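Local structure of FMN-dependent NADH:quinone oxidoreductase 1 (Bacillus anthracis, 3U7I) at residues C[79-82]-C[83-87]. The protein probably uses one bound FMN per subunit and NADH to reduce quinones and to cleave the azo bond of aromatic azo compounds. Numbering follows the deposited sequence.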
ATOM      1  N   GLN C  79      -2.865 -23.150 -10.896  1.00 30.52           N
ATOM      2  CA  GLN C  79      -3.569 -22.910 -12.148  1.00 34.33           C
ATOM      3  C   GLN C  79      -4.762 -21.970 -11.929  1.00 34.07           C
ATOM      4  O   GLN C  79      -4.938 -20.984 -12.652  1.00 31.54           O
ATOM      5  CB  GLN C  79      -4.035 -24.248 -12.734  1.00 41.12           C
ATOM      6  CG  GLN C  79      -4.868 -24.141 -13.990  1.00 47.40           C
ATOM      7  CD  GLN C  79      -5.650 -25.412 -14.269  1.00 53.61           C
ATOM      8  OE1 GLN C  79      -5.260 -26.503 -13.840  1.00 55.90           O
ATOM      9  NE2 GLN C  79      -6.766 -25.276 -14.982  1.00 53.87           N
ATOM     10  N   LYS C  80      -5.561 -22.270 -10.908  1.00 35.99           N
ATOM     11  CA  LYS C  80      -6.784 -21.527 -10.624  1.00 36.29           C
ATOM     12  C   LYS C  80      -6.522 -20.062 -10.251  1.00 36.04           C
ATOM     13  O   LYS C  80      -7.225 -19.161 -10.720  1.00 35.23           O
ATOM     14  CB  LYS C  80      -7.586 -22.231  -9.527  1.00 39.19           C
ATOM     15  CG  LYS C  80      -8.855 -21.513  -9.102  1.00 40.89           C
ATOM     16  CD  LYS C  80      -9.325 -22.014  -7.738  1.00 45.64           C
ATOM     17  CE  LYS C  80     -10.314 -21.051  -7.083  1.00 46.71           C
ATOM     18  NZ  LYS C  80     -10.586 -21.388  -5.650  1.00 48.30           N
ATOM     19  N   VAL C  81      -5.518 -19.815  -9.413  1.00 33.78           N
ATOM     20  CA  VAL C  81      -5.218 -18.435  -9.022  1.00 30.61           C
ATOM     21  C   VAL C  81      -4.640 -17.610 -10.178  1.00 25.57           C
ATOM     22  O   VAL C  81      -5.057 -16.468 -10.381  1.00 23.18           O
ATOM     23  CB  VAL C  81      -4.327 -18.336  -7.747  1.00 24.33           C
ATOM     24  CG1 VAL C  81      -2.964 -18.977  -7.981  1.00 27.12           C
ATOM     25  CG2 VAL C  81      -4.185 -16.873  -7.301  1.00 20.82           C
ATOM     26  N   THR C  82      -3.712 -18.190 -10.944  1.00 26.61           N
ATOM     27  CA  THR C  82      -3.114 -17.489 -12.098  1.00 28.98           C
ATOM     28  C   THR C  82      -4.106 -17.200 -13.239  1.00 26.32           C
ATOM     29  O   THR C  82      -3.968 -16.200 -13.956  1.00 22.72           O
ATOM     30  CB  THR C  82      -1.847 -18.214 -12.661  1.00 28.75           C
ATOM     31  OG1 THR C  82      -2.147 -19.583 -12.954  1.00 28.53           O
ATOM     32  CG2 THR C  82      -0.685 -18.146 -11.662  1.00 29.64           C
ATOM     33  N   GLU C  83      -5.096 -18.073 -13.407  1.00 27.33           N
ATOM     34  CA  GLU C  83      -6.164 -17.839 -14.376  1.00 29.31           C
ATOM     35  C   GLU C  83      -6.976 -16.595 -14.011  1.00 26.99           C
ATOM     36  O   GLU C  83      -7.319 -15.789 -14.880  1.00 25.73           O
ATOM     37  CB  GLU C  83      -7.073 -19.067 -14.489  1.00 35.55           C
ATOM     38  CG  GLU C  83      -6.504 -20.157 -15.393  1.00 45.22           C
ATOM     39  CD  GLU C  83      -7.180 -21.512 -15.208  1.00 50.55           C
ATOM     40  OE1 GLU C  83      -8.298 -21.558 -14.641  1.00 52.17           O
ATOM     41  OE2 GLU C  83      -6.583 -22.531 -15.629  1.00 50.24           O
ATOM     42  N   ARG C  84      -7.268 -16.435 -12.722  1.00 25.33           N
ATOM     43  CA  ARG C  84      -7.964 -15.246 -12.231  1.00 22.74           C
ATOM     44  C   ARG C  84      -7.095 -13.972 -12.350  1.00 22.59           C
ATOM     45  O   ARG C  84      -7.593 -12.902 -12.732  1.00 22.36           O
ATOM     46  CB  ARG C  84      -8.441 -15.467 -10.788  1.00 20.69           C
ATOM     47  CG  ARG C  84      -9.104 -14.259 -10.150  1.00 21.43           C
ATOM     48  CD  ARG C  84     -10.292 -13.760 -10.966  1.00 20.49           C
ATOM     49  NE  ARG C  84     -10.836 -12.541 -10.373  1.00 19.22           N
ATOM     50  CZ  ARG C  84     -11.531 -11.618 -11.034  1.00 21.47           C
ATOM     51  NH1 ARG C  84     -11.774 -11.764 -12.335  1.00 22.01           N
ATOM     52  NH2 ARG C  84     -11.969 -10.539 -10.393  1.00 18.30           N
HETATM   53  N   MSE C  85      -5.805 -14.078 -12.026  1.00 19.94           N
HETATM   54  CA  MSE C  85      -4.892 -12.948 -12.213  1.00 19.46           C
HETATM   55  C   MSE C  85      -4.822 -12.554 -13.689  1.00 18.71           C
HETATM   56  O   MSE C  85      -4.787 -11.366 -14.025  1.00 17.77           O
HETATM   57  CB  MSE C  85      -3.500 -13.269 -11.663  1.00 18.39           C
HETATM   58  CG  MSE C  85      -3.511 -13.560 -10.178  1.00 20.84           C
HETATM   59 SE   MSE C  85      -1.723 -13.829  -9.459  0.72 27.61          SE
HETATM   60  CE  MSE C  85      -1.330 -11.999  -8.872  1.00 32.08           C
ATOM     61  N   SER C  86      -4.827 -13.552 -14.567  1.00 20.41           N
ATOM     62  CA  SER C  86      -4.856 -13.295 -16.000  1.00 21.44           C
ATOM     63  C   SER C  86      -6.135 -12.566 -16.452  1.00 22.29           C
ATOM     64  O   SER C  86      -6.068 -11.641 -17.278  1.00 19.77           O
ATOM     65  CB  SER C  86      -4.669 -14.581 -16.793  1.00 24.39           C
ATOM     66  OG  SER C  86      -4.737 -14.288 -18.181  1.00 27.24           O
ATOM     67  N   GLU C  87      -7.289 -12.992 -15.922  1.00 21.48           N
ATOM     68  CA  GLU C  87      -8.567 -12.307 -16.167  1.00 18.55           C
ATOM     69  C   GLU C  87      -8.474 -10.840 -15.797  1.00 16.86           C
ATOM     70  O   GLU C  87      -8.838  -9.970 -16.587  1.00 15.87           O
ATOM     71  CB  GLU C  87      -9.701 -12.916 -15.340  1.00 22.26           C
ATOM     72  CG  GLU C  87     -10.229 -14.245 -15.812  1.00 33.75           C
ATOM     73  CD  GLU C  87     -11.329 -14.781 -14.897  1.00 41.80           C
ATOM     74  OE1 GLU C  87     -11.682 -14.089 -13.910  1.00 35.75           O
ATOM     75  OE2 GLU C  87     -11.842 -15.892 -15.170  1.00 47.74           O
TER
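Between Gln79 and Ser86 successive residues pair four apart by alpha-helical backbone bonds, Glu83 N giving to Gln79 O at 3.0 Å and Ser86 N to Thr82 O at 2.9 Å, while the bond from Arg84 N to Lys80 O is weak at 3.4 Å. On the exposed face, the side chains of Gln79 and Glu83 lie one turn apart and cross at an angle, the amide nitrogen meeting a carboxylate oxygen. Glu83 CG stands anti to its own carbonyl carbon (chi1 -81°), which carries the extended chain back over Gln79 O and brings the carboxylate to the amide. NE2 of Gln79 donates to OE2 of Glu83, about 2.8 Å away, although the place of that oxygen is less certain; the two flat groups are turned 60° against each other.

From the next residue, Arg84, NH1 meets Glu87 OE1, three residues on, at 2.8 Å in a salt bridge, the carboxylate lying at the edge of the guanidinium and close to its plane. Arg84 NE is bound to Val53 O and NH2 is also hydrogen-bonded outside these residues; with all three nitrogens partnered, rotation of the guanidinium should be limited. Thr82 OG1 turns back to Glu78 O, a hydroxyl-to-backbone bond within the helix.

The face toward helix 59-68 is mainly apolar: Val81 CG2 lies loosely beside Met85 CG (selenomethionine in this crystal) at 4.4 Å. These two side chains pack on Val61 of helix 59-68 and on Pro55, with Trp65 also against Met85 and Ala64 against Thr82. Helix 76-94 is thereby joined to helix 59-68, ahead of strand 97-103, the central strand of the parallel sheet in this flavodoxin-like fold.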